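Side-chain contacts in SusD superfamily protein (Bacteroides vulgatus ATCC 8482, PDB 3JQ0), which probably binds sugars or other nutrients at the outer membrane of Bacteroides vulgatus: residues G34-A38 with D39-D43; N101-L104 with G105-Y108. All coordinates share one frame; numbering follows the deposited sequence.

Interaction 1: G34-A38 with D39-D43; sequences GEPRA and DIYGD
Glu35 reaches across a tight bend of the chain to the phenol of Tyr41. From CB the side chain turns CG anti to the backbone N (chi1 175°) and runs on extended. CG meets the edge of the Tyr41 ring in its plane, 4.0 Å from Tyr41 CE2. Glu35 CD lies 4.0 Å from the methyl CD1 of Ile40. At the tip, Tyr41 OH donates to Glu35 OE2 over 2.7 Å. The hydroxyl comes in on the anti side of the carboxylate, 34° out of its plane. OE2 also accepts from the backbone N of Phe444, and OE1 from that of Gly446, so both oxygens of this buried carboxylate are satisfied. Pro36 CB packs 4.0 Å from Tyr41 CD2. On one face of the same ring sits CG2 of the adjacent Ile40.

The bend starts with a type I beta turn from Glu35 to Ala38, closed by Ala38 N to Glu35 O. Two waters bridge the two arms of the bend. One donates to Glu35 O and accepts from Ile40 N; the other accepts from Tyr41 N and donates to Pro36 O and Ala38 O.

The bend links helix 27-34 to strand 41-43, which pairs antiparallel with strand 299-300. Phe31 of helix 27-34 touches Pro36 and Tyr41, Val300 touches Ile40 and Tyr41, and helix 448-455 packs on Ala38 and salt-bridges Asp39 through Arg448.

Interaction 2: N101-L104 with G105-Y108; sequences NYYL and GEAY
Asn101 O accepts the N-H of Gly105 at 2.8 Å, the first of four successive i to i+4 bonds of an alpha helix. The carbonyls of Tyr102, Tyr103 and Leu104 accept in the same way from the N-H of Glu106, Ala107 and Tyr108.

Tyr102 has CG anti to its own N (chi1 -154°), and its ring lies beside the Glu106 side chain. Tyr102 CE2 comes 3.5 Å from Glu106 OE2, with ring and carboxylate planes 55° apart. Nearer the backbone, Glu106 CG rests 3.3 Å from Tyr102 O. The Tyr102 hydroxyl bonds to Ser172 O and Lys174 N.

Tyr103 meets the other carboxylate oxygen. Glu106 OE1 lies at the edge of its ring, 4.0 Å from Tyr103 CD1. OE1 is bonded to Asn16 ND2, and the Tyr103 hydroxyl to Thr13 OG1. With an alanine here instead of Glu106, Asn16 ND2 would probably lose this acceptor and a gap would open beside the Tyr102 ring.

Leu104 points the same way as Tyr108 and lies alongside it, with Leu104 CD2 4.2 Å from Tyr108 CE2. The Tyr108 ring also leans on the backbone, its CD2 3.2 Å from Leu104 O.

These residues form two turns of helix 97-122, which is packed among other helices. Helix 75-91 touches Tyr103, Leu104, Ala107 and Tyr108. Helix 9-25 meets Tyr103 and Glu106, while helix 149-167 touches Tyr108 and sets Phe167 edge-to-face with Tyr102.

Interactions 1 and 2 are separate local contacts in one chain. Their centres are 34 Å apart and their nearest atoms about 19 Å apart, on opposite sides of the chain's centre. Interaction 1 comes first in sequence, and both lie in the N-terminal part of the chain. Each gives a buried glutamate an aromatic neighbour, but in different ways. In 34-43 a tyrosine hydroxyl bonds the carboxylate across a bend bridged by two waters. In 101-108 the carboxylate lies beside two tyrosine rings whose hydroxyls bond to other residues. Neither contact includes a ligand, and a part in sugar binding cannot be inferred from them.

Interaction 1: G34-A38 with D39-D43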
# COMPACT_ATOMS: atom_id res chain seq x y z
N GLY A 34 -3.82 -1.86 5.08
CA GLY A 34 -2.63 -2.60 4.72
C GLY A 34 -1.37 -2.33 5.51
O GLY A 34 -0.41 -3.09 5.36
N GLU A 35 -1.37 -1.30 6.40
CA GLU A 35 -0.13 -0.88 7.05
C GLU A 35 -0.15 -0.66 8.56
O GLU A 35 0.64 -1.31 9.26
CB GLU A 35 0.53 0.25 6.27
CG GLU A 35 1.74 0.85 6.91
CD GLU A 35 2.49 1.82 6.00
OE1 GLU A 35 2.43 1.66 4.76
OE2 GLU A 35 3.17 2.74 6.52
N PRO A 36 -0.97 0.25 9.12
CA PRO A 36 -0.74 0.68 10.50
C PRO A 36 -1.01 -0.29 11.62
O PRO A 36 -0.64 0.04 12.76
CB PRO A 36 -1.58 1.95 10.64
CG PRO A 36 -1.81 2.43 9.27
CD PRO A 36 -1.89 1.19 8.44
N ARG A 37 -1.63 -1.45 11.37
CA ARG A 37 -1.71 -2.46 12.44
C ARG A 37 -0.40 -3.19 12.72
O ARG A 37 -0.33 -3.93 13.69
CB ARG A 37 -2.84 -3.45 12.13
CG ARG A 37 -4.22 -2.87 12.23
CD ARG A 37 -5.33 -3.86 12.01
NE ARG A 37 -5.30 -4.84 13.08
CZ ARG A 37 -6.07 -5.93 13.13
NH1 ARG A 37 -6.97 -6.16 12.20
NH2 ARG A 37 -5.95 -6.76 14.17
N ALA A 38 0.63 -2.99 11.89
CA ALA A 38 1.92 -3.65 12.09
C ALA A 38 2.80 -2.79 13.00
O ALA A 38 2.28 -2.25 13.98
CB ALA A 38 2.54 -4.01 10.72
N ASP A 39 4.10 -2.71 12.72
CA ASP A 39 5.09 -2.30 13.70
C ASP A 39 5.73 -0.93 13.41
O ASP A 39 6.58 -0.47 14.18
CB ASP A 39 6.19 -3.36 13.84
CG ASP A 39 6.78 -3.88 12.53
OD1 ASP A 39 6.27 -3.54 11.43
OD2 ASP A 39 7.76 -4.67 12.64
N ILE A 40 5.29 -0.21 12.38
CA ILE A 40 5.92 1.06 12.04
C ILE A 40 5.58 2.19 13.04
O ILE A 40 6.44 3.02 13.35
CB ILE A 40 5.58 1.47 10.60
CG1 ILE A 40 6.22 0.52 9.59
CG2 ILE A 40 5.96 2.94 10.32
CD1 ILE A 40 5.62 0.58 8.20
N TYR A 41 4.33 2.21 13.48
CA TYR A 41 3.79 3.29 14.29
C TYR A 41 3.60 2.85 15.72
O TYR A 41 3.89 1.73 16.08
CB TYR A 41 2.46 3.83 13.71
CG TYR A 41 2.50 4.12 12.24
CD1 TYR A 41 2.92 5.34 11.75
CD2 TYR A 41 2.20 3.14 11.32
CE1 TYR A 41 3.00 5.58 10.40
CE2 TYR A 41 2.29 3.35 9.96
CZ TYR A 41 2.72 4.60 9.48
OH TYR A 41 2.81 4.87 8.14
N GLY A 42 3.10 3.77 16.56
CA GLY A 42 2.74 3.46 17.94
C GLY A 42 3.29 4.42 18.96
O GLY A 42 2.78 4.45 20.09
N ASP A 43 4.29 5.23 18.60
CA ASP A 43 4.71 6.29 19.51
C ASP A 43 3.65 7.41 19.53
O ASP A 43 2.86 7.58 18.58
CB ASP A 43 6.10 6.84 19.15
CG ASP A 43 7.27 6.01 19.66
OD1 ASP A 43 7.01 4.99 20.33
OD2 ASP A 43 8.43 6.42 19.38
O HOH W 1 2.88 -0.45 10.68
O HOH W 2 1.99 0.35 13.28

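Interaction 2: N101-L104 with G105-Y108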
# COMPACT_ATOMS: atom_id res chain seq x y z
N ASN A 101 -14.16 -4.83 -24.34
CA ASN A 101 -13.30 -5.76 -23.60
C ASN A 101 -12.44 -5.04 -22.57
O ASN A 101 -12.20 -5.56 -21.49
CB ASN A 101 -12.46 -6.58 -24.58
CG ASN A 101 -13.27 -7.67 -25.29
OD1 ASN A 101 -14.35 -8.05 -24.85
ND2 ASN A 101 -12.70 -8.22 -26.37
N TYR A 102 -11.91 -3.88 -22.94
CA TYR A 102 -11.03 -3.17 -22.03
C TYR A 102 -11.82 -2.76 -20.77
O TYR A 102 -11.35 -2.91 -19.65
CB TYR A 102 -10.37 -1.94 -22.67
CG TYR A 102 -9.05 -1.58 -21.99
CD1 TYR A 102 -7.88 -2.29 -22.30
CD2 TYR A 102 -9.00 -0.64 -20.97
CE1 TYR A 102 -6.71 -2.02 -21.68
CE2 TYR A 102 -7.79 -0.36 -20.33
CZ TYR A 102 -6.67 -1.07 -20.68
OH TYR A 102 -5.48 -0.81 -20.04
N TYR A 103 -13.03 -2.23 -20.97
CA TYR A 103 -13.85 -1.85 -19.82
C TYR A 103 -14.18 -3.07 -18.95
O TYR A 103 -14.15 -2.96 -17.72
CB TYR A 103 -15.15 -1.20 -20.23
CG TYR A 103 -15.10 0.20 -20.79
CD1 TYR A 103 -14.29 1.18 -20.25
CD2 TYR A 103 -15.90 0.56 -21.86
CE1 TYR A 103 -14.29 2.43 -20.73
CE2 TYR A 103 -15.87 1.80 -22.37
CZ TYR A 103 -15.08 2.76 -21.82
OH TYR A 103 -15.07 4.07 -22.28
N LEU A 104 -14.48 -4.22 -19.54
CA LEU A 104 -14.77 -5.41 -18.77
C LEU A 104 -13.52 -5.86 -18.02
O LEU A 104 -13.62 -6.25 -16.85
CB LEU A 104 -15.34 -6.51 -19.66
CG LEU A 104 -16.75 -6.26 -20.20
CD1 LEU A 104 -17.19 -7.32 -21.23
CD2 LEU A 104 -17.74 -6.17 -19.07
N GLY A 105 -12.35 -5.79 -18.67
CA GLY A 105 -11.11 -6.15 -17.98
C GLY A 105 -10.95 -5.29 -16.74
O GLY A 105 -10.64 -5.79 -15.63
N GLU A 106 -11.22 -4.00 -16.88
CA GLU A 106 -11.11 -3.10 -15.75
C GLU A 106 -12.14 -3.35 -14.66
O GLU A 106 -11.80 -3.32 -13.46
CB GLU A 106 -11.17 -1.65 -16.21
CG GLU A 106 -10.07 -1.24 -17.16
CD GLU A 106 -10.10 0.24 -17.45
OE1 GLU A 106 -11.15 0.73 -17.85
OE2 GLU A 106 -9.04 0.94 -17.32
N ALA A 107 -13.40 -3.57 -15.05
CA ALA A 107 -14.47 -3.70 -14.09
C ALA A 107 -14.35 -5.00 -13.28
O ALA A 107 -14.45 -5.00 -12.04
CB ALA A 107 -15.83 -3.57 -14.77
N TYR A 108 -14.13 -6.11 -13.98
CA TYR A 108 -13.92 -7.39 -13.27
C TYR A 108 -12.67 -7.27 -12.36
O TYR A 108 -12.67 -7.81 -11.24
CB TYR A 108 -13.79 -8.52 -14.27
CG TYR A 108 -15.08 -9.03 -14.85
CD1 TYR A 108 -16.05 -9.58 -14.05
CD2 TYR A 108 -15.33 -8.94 -16.22
CE1 TYR A 108 -17.24 -10.08 -14.58
CE2 TYR A 108 -16.52 -9.44 -16.77
CZ TYR A 108 -17.45 -9.99 -15.94
OH TYR A 108 -18.63 -10.50 -16.48